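Local coordinates for protein teichoic acid D-alanine hydrolase (Staphylococcus aureus, PDB 5ZH8) that removes D-alanyl esters from wall teichoic acid and lipoteichoic acid of Staphylococcus aureus and affects methicillin resistance, at residues 93-98 with 298-303; 316-321 with 355-360. All coordinates share one frame; numbering follows the deposited sequence.

Contact 1 (93-98 with 298-303); sequences AIYENG and LITQIQ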
loop_
_atom_site.group_PDB
_atom_site.type_symbol
_atom_site.label_atom_id
_atom_site.label_comp_id
_atom_site.label_asym_id
_atom_site.label_seq_id
_atom_site.Cartn_x
_atom_site.Cartn_y
_atom_site.Cartn_z
ATOM N N ALA A 93 20.658 6.404 3.441
ATOM C CA ALA A 93 22.094 6.180 3.513
ATOM C C ALA A 93 22.621 5.965 2.097
ATOM O O ALA A 93 22.059 5.181 1.330
ATOM C CB ALA A 93 22.407 4.976 4.385
ATOM N N ILE A 94 23.690 6.676 1.756
ATOM C CA ILE A 94 24.278 6.590 0.427
ATOM C C ILE A 94 25.785 6.399 0.540
ATOM O O ILE A 94 26.475 7.181 1.196
ATOM C CB ILE A 94 23.976 7.850 -0.413
ATOM C CG1 ILE A 94 22.459 8.062 -0.512
ATOM C CG2 ILE A 94 24.608 7.721 -1.796
ATOM C CD1 ILE A 94 22.039 9.301 -1.269
ATOM N N TYR A 95 26.279 5.339 -0.093
ATOM C CA TYR A 95 27.709 5.050 -0.154
ATOM C C TYR A 95 28.229 5.367 -1.549
ATOM O O TYR A 95 27.599 5.006 -2.549
ATOM C CB TYR A 95 27.981 3.578 0.160
ATOM C CG TYR A 95 27.863 3.234 1.616
ATOM C CD1 TYR A 95 26.619 3.144 2.227
ATOM C CD2 TYR A 95 28.995 2.984 2.389
ATOM C CE1 TYR A 95 26.501 2.831 3.575
ATOM C CE2 TYR A 95 28.889 2.666 3.734
ATOM C CZ TYR A 95 27.637 2.584 4.321
ATOM O OH TYR A 95 27.505 2.274 5.649
ATOM N N GLU A 96 29.374 6.034 -1.612
ATOM C CA GLU A 96 30.017 6.352 -2.879
ATOM C C GLU A 96 31.427 5.763 -2.889
ATOM O O GLU A 96 32.256 6.093 -2.035
ATOM C CB GLU A 96 30.067 7.862 -3.071
ATOM C CG GLU A 96 30.425 8.306 -4.472
ATOM C CD GLU A 96 30.452 9.816 -4.607
ATOM O OE1 GLU A 96 29.801 10.507 -3.797
ATOM O OE2 GLU A 96 31.121 10.322 -5.533
ATOM N N ASN A 97 31.691 4.884 -3.848
ATOM C CA ASN A 97 32.948 4.143 -3.892
ATOM C C ASN A 97 33.333 3.600 -2.511
ATOM O O ASN A 97 34.475 3.733 -2.074
ATOM C CB ASN A 97 34.059 5.023 -4.471
ATOM C CG ASN A 97 33.817 5.391 -5.926
ATOM O OD1 ASN A 97 33.923 6.552 -6.300
ATOM N ND2 ASN A 97 33.492 4.406 -6.753
ATOM N N GLY A 98 32.357 3.007 -1.825
ATOM C CA GLY A 98 32.590 2.337 -0.550
ATOM C C GLY A 98 32.500 3.218 0.678
ATOM O O GLY A 98 32.400 2.709 1.791
ATOM N N LEU A 298 26.880 -3.773 4.409
ATOM C CA LEU A 298 26.776 -5.170 3.983
ATOM C C LEU A 298 27.075 -5.349 2.495
ATOM O O LEU A 298 27.879 -6.191 2.114
ATOM C CB LEU A 298 25.376 -5.705 4.287
ATOM C CG LEU A 298 24.993 -7.060 3.699
ATOM C CD1 LEU A 298 25.910 -8.155 4.220
ATOM C CD2 LEU A 298 23.532 -7.343 4.010
ATOM N N ILE A 299 26.415 -4.557 1.664
ATOM C CA ILE A 299 26.536 -4.677 0.215
ATOM C C ILE A 299 27.925 -4.287 -0.283
ATOM O O ILE A 299 28.487 -4.971 -1.130
ATOM C CB ILE A 299 25.453 -3.837 -0.491
ATOM C CG1 ILE A 299 24.092 -4.494 -0.280
ATOM C CG2 ILE A 299 25.737 -3.693 -1.983
ATOM C CD1 ILE A 299 22.944 -3.526 -0.427
ATOM N N THR A 300 28.477 -3.196 0.240
ATOM C CA THR A 300 29.797 -2.744 -0.188
ATOM C C THR A 300 30.881 -3.760 0.167
ATOM O O THR A 300 31.822 -3.963 -0.598
ATOM C CB THR A 300 30.183 -1.398 0.443
ATOM O OG1 THR A 300 30.066 -1.484 1.868
ATOM C CG2 THR A 300 29.306 -0.289 -0.093
ATOM N N GLN A 301 30.748 -4.390 1.331
ATOM C CA GLN A 301 31.704 -5.409 1.758
ATOM C C GLN A 301 31.607 -6.691 0.936
ATOM O O GLN A 301 32.628 -7.311 0.639
ATOM C CB GLN A 301 31.530 -5.716 3.235
ATOM C CG GLN A 301 32.140 -4.661 4.133
ATOM C CD GLN A 301 32.069 -5.057 5.588
ATOM O OE1 GLN A 301 33.073 -5.428 6.188
ATOM N NE2 GLN A 301 30.871 -5.004 6.159
ATOM N N ILE A 302 30.391 -7.083 0.567
ATOM C CA ILE A 302 30.199 -8.215 -0.343
ATOM C C ILE A 302 30.797 -7.873 -1.711
ATOM O O ILE A 302 31.496 -8.692 -2.310
ATOM C CB ILE A 302 28.711 -8.616 -0.471
ATOM C CG1 ILE A 302 28.216 -9.212 0.855
ATOM C CG2 ILE A 302 28.516 -9.629 -1.591
ATOM C CD1 ILE A 302 26.711 -9.214 1.016
ATOM N N GLN A 303 30.541 -6.655 -2.180
ATOM C CA GLN A 303 31.121 -6.165 -3.426
ATOM C C GLN A 303 32.643 -6.220 -3.393
ATOM O O GLN A 303 33.279 -6.436 -4.425
ATOM C CB GLN A 303 30.657 -4.733 -3.722
ATOM C CG GLN A 303 29.284 -4.643 -4.373
ATOM C CD GLN A 303 28.871 -3.214 -4.657
ATOM O OE1 GLN A 303 28.900 -2.361 -3.769
ATOM N NE2 GLN A 303 28.480 -2.945 -5.893
#

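Contact 2 (316-321 with 355-360); sequences LLHEFG and YNDKYV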
loop_
_atom_site.group_PDB
_atom_site.type_symbol
_atom_site.label_atom_id
_atom_site.label_comp_id
_atom_site.label_asym_id
_atom_site.label_seq_id
_atom_site.Cartn_x
_atom_site.Cartn_y
_atom_site.Cartn_z
ATOM N N LEU A 316 27.027 -14.086 -8.810
ATOM C CA LEU A 316 25.972 -13.918 -7.822
ATOM C C LEU A 316 25.377 -12.517 -7.917
ATOM O O LEU A 316 24.162 -12.363 -7.921
ATOM C CB LEU A 316 26.514 -14.174 -6.411
ATOM C CG LEU A 316 25.619 -13.814 -5.220
ATOM C CD1 LEU A 316 24.302 -14.571 -5.292
ATOM C CD2 LEU A 316 26.381 -14.098 -3.926
ATOM N N LEU A 317 26.241 -11.510 -8.019
ATOM C CA LEU A 317 25.809 -10.111 -8.081
ATOM C C LEU A 317 25.430 -9.615 -9.480
ATOM O O LEU A 317 24.647 -8.668 -9.584
ATOM C CB LEU A 317 26.897 -9.180 -7.520
ATOM C CG LEU A 317 27.335 -9.346 -6.056
ATOM C CD1 LEU A 317 28.263 -8.203 -5.669
ATOM C CD2 LEU A 317 26.157 -9.420 -5.101
ATOM N N HIS A 318 25.986 -10.192 -10.548
ATOM C CA HIS A 318 25.852 -9.575 -11.887
ATOM C C HIS A 318 25.379 -10.450 -13.054
ATOM O O HIS A 318 24.997 -9.910 -14.090
ATOM C CB HIS A 318 27.175 -8.921 -12.271
ATOM C CG HIS A 318 27.671 -7.935 -11.263
ATOM N ND1 HIS A 318 26.883 -6.921 -10.770
ATOM C CD2 HIS A 318 28.880 -7.793 -10.673
ATOM C CE1 HIS A 318 27.586 -6.193 -9.922
ATOM N NE2 HIS A 318 28.801 -6.700 -9.844
ATOM N N GLU A 319 25.410 -11.774 -12.909
ATOM C CA GLU A 319 25.034 -12.662 -14.009
ATOM C C GLU A 319 23.533 -12.858 -14.012
ATOM O O GLU A 319 22.963 -13.249 -12.997
ATOM C CB GLU A 319 25.733 -14.021 -13.887
ATOM C CG GLU A 319 25.381 -15.005 -15.001
ATOM C CD GLU A 319 26.190 -16.287 -14.938
ATOM O OE1 GLU A 319 27.435 -16.235 -14.937
ATOM O OE2 GLU A 319 25.580 -17.368 -14.903
ATOM N N PHE A 320 22.890 -12.590 -15.147
ATOM C CA PHE A 320 21.472 -12.904 -15.309
ATOM C C PHE A 320 21.131 -13.267 -16.741
ATOM O O PHE A 320 21.744 -12.758 -17.676
ATOM C CB PHE A 320 20.580 -11.769 -14.789
ATOM C CG PHE A 320 20.483 -10.579 -15.694
ATOM C CD1 PHE A 320 21.557 -9.718 -15.848
ATOM C CD2 PHE A 320 19.293 -10.284 -16.344
ATOM C CE1 PHE A 320 21.455 -8.600 -16.661
ATOM C CE2 PHE A 320 19.183 -9.170 -17.156
ATOM C CZ PHE A 320 20.264 -8.323 -17.313
ATOM N N GLY A 321 20.147 -14.152 -16.896
ATOM C CA GLY A 321 19.746 -14.666 -18.197
ATOM C C GLY A 321 20.596 -15.850 -18.621
ATOM O O GLY A 321 20.887 -16.025 -19.803
ATOM N N TYR A 355 21.590 -0.105 -6.133
ATOM C CA TYR A 355 23.034 0.064 -6.154
ATOM C C TYR A 355 23.719 -0.410 -7.412
ATOM O O TYR A 355 23.145 -1.147 -8.217
ATOM C CB TYR A 355 23.681 -0.591 -4.927
ATOM C CG TYR A 355 23.772 -2.098 -4.936
ATOM C CD1 TYR A 355 24.859 -2.743 -5.512
ATOM C CD2 TYR A 355 22.798 -2.877 -4.326
ATOM C CE1 TYR A 355 24.955 -4.119 -5.501
ATOM C CE2 TYR A 355 22.894 -4.260 -4.310
ATOM C CZ TYR A 355 23.974 -4.872 -4.898
ATOM O OH TYR A 355 24.076 -6.241 -4.895
ATOM N N ASN A 356 24.952 0.066 -7.566
ATOM C CA ASN A 356 25.868 -0.386 -8.604
ATOM C C ASN A 356 27.298 -0.361 -8.032
ATOM O O ASN A 356 27.465 -0.427 -6.811
ATOM C CB ASN A 356 25.699 0.442 -9.896
ATOM C CG ASN A 356 26.019 1.910 -9.720
ATOM O OD1 ASN A 356 26.744 2.304 -8.814
ATOM N ND2 ASN A 356 25.494 2.728 -10.614
ATOM N N ASP A 357 28.321 -0.274 -8.878
ATOM C CA ASP A 357 29.699 -0.308 -8.385
ATOM C C ASP A 357 30.178 1.025 -7.798
ATOM O O ASP A 357 31.227 1.065 -7.160
ATOM C CB ASP A 357 30.654 -0.787 -9.478
ATOM C CG ASP A 357 30.523 -2.280 -9.769
ATOM O OD1 ASP A 357 29.683 -2.965 -9.144
ATOM O OD2 ASP A 357 31.264 -2.773 -10.644
ATOM N N LYS A 358 29.423 2.106 -8.003
ATOM C CA LYS A 358 29.776 3.410 -7.436
ATOM C C LYS A 358 28.893 3.776 -6.239
ATOM O O LYS A 358 29.400 4.136 -5.178
ATOM C CB LYS A 358 29.681 4.509 -8.496
ATOM C CG LYS A 358 30.359 5.806 -8.078
ATOM C CD LYS A 358 30.212 6.889 -9.127
ATOM C CE LYS A 358 30.827 8.208 -8.682
ATOM N NZ LYS A 358 30.459 9.328 -9.597
ATOM N N TYR A 359 27.581 3.693 -6.415
ATOM C CA TYR A 359 26.642 4.096 -5.379
ATOM C C TYR A 359 25.886 2.919 -4.777
ATOM O O TYR A 359 25.472 2.008 -5.491
ATOM C CB TYR A 359 25.625 5.091 -5.944
ATOM C CG TYR A 359 26.216 6.422 -6.320
ATOM C CD1 TYR A 359 26.588 7.336 -5.347
ATOM C CD2 TYR A 359 26.411 6.766 -7.653
ATOM C CE1 TYR A 359 27.131 8.559 -5.687
ATOM C CE2 TYR A 359 26.952 7.988 -8.005
ATOM C CZ TYR A 359 27.305 8.884 -7.019
ATOM O OH TYR A 359 27.842 10.100 -7.362
ATOM N N VAL A 360 25.706 2.950 -3.461
ATOM C CA VAL A 360 24.698 2.123 -2.808
ATOM C C VAL A 360 23.734 3.072 -2.124
ATOM O O VAL A 360 24.118 3.801 -1.216
ATOM C CB VAL A 360 25.294 1.144 -1.770
ATOM C CG1 VAL A 360 24.198 0.254 -1.191
ATOM C CG2 VAL A 360 26.396 0.303 -2.396
HETATM O O HOH W 1 29.786 -5.286 -7.839
#

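Contact 1 (93-98 with 298-303)
Thr300 meets Tyr95 and Gly98 with a single atom, its methyl CG2. On the buried side this methyl lies obliquely against CB and the near CD2 side of the tyrosine ring: Thr300 CG2 is 4.1 Å from Tyr95 CB and also 4.1 Å from Tyr95 CD2, and the two side chains cross at about a right angle. The threonine can offer its methyl because chi1 of 54° puts OG1 between the backbone N and the carbonyl carbon, where it hydrogen-bonds to Gly296 O one turn earlier; the polar branch is thus kept by the helix, and the strand receives carbon. Tyr95, by contrast, does cross to the helix: its hydroxyl bonds Thr293 O, in an earlier turn.

This is a helix laid on the face of an antiparallel sheet, as in the beta-lactamase and penicillin-binding protein fold: helix 292-303 rests over strands 90-96, 359-365 and 349-355, with Val360 and Val353 continuing the nonpolar layer beneath Thr300 and Ile299.

Tyr95 and Thr300 are buried; toward solvent the contact is left to Gly98, partly exposed and with no side chain to add, whose CA stands 4.2 Å from Thr300 CG2. Here the strand has already turned: Asn97 and Gly98 both have positive phi, making a type I' turn that joins strand 90-96 to 99-106 as a tight hairpin. Gly98 C sits in the plane of the Tyr95 ring, at its edge. Asn97 is exposed and points away from the helix, as does Glu96, whose OE1 makes a salt bridge to Lys75 and a hydrogen bond with Tyr76 OH.

Contact 2 (316-321 with 355-360)
A water stands between His318 and Asp357 and makes the polar link that the two side chains do not make directly. His318 NE2 and Asp357 OD1 are 3.9 Å apart, with ring and carboxylate planes turned 64° from each other. The water lies in the imidazole plane at the ring edge, 2.6 Å from His318 NE2, and donates to Asp357 OD1 at 2.7 Å; that same oxygen also bonds Tyr389 OH. Leu317 CB covers one face of the imidazole, 3.8 Å above its centre.

Deeper in, Tyr355 chi1 of 75° sets CG between the backbone N and the carbonyl carbon and carries the ring to where methyl Leu317 CD2 rests 3.8 Å from Tyr355 OH, whose hydrogen-bond partner is Asn340 ND2. Asp357 is carried on a turn braced from within by Asn356 OD1, which accepts from Lys358 N, well above its carbonyl plane, and more nearly straight from Tyr359 N at 2.9 Å: an Asx turn extended to an Asx motif, at the tip of the hairpin between strands 349-355 and 359-365. The C-terminal end of helix 310-318 meets that hairpin through side chains and a water, with Phe333 of strand 333-335 touching both Leu317 and Tyr355, and helix 292-303 packing against Tyr355 and Asp357.

How the contacts relate
Contacts 1 and 2 have centres about 11 Å apart and share one antiparallel sheet, in which strands 90-96 and 359-365 are neighbours. Their hairpin turns lie side by side: Asn97 N probably donates to Lys358 O at 2.8 Å, and Glu96 CG packs 3.5 Å from Tyr359 CE1. The helix of contact 1 also holds the turn of contact 2, because Gln303 NE2 bonds Asn356 O at 2.9 Å. Helices 292-303 and 310-318 follow each other in the chain, and both meet strands or turns of this sheet. Neither contact includes a bound ligand; together they join the sheet's turn ends to its helical cover.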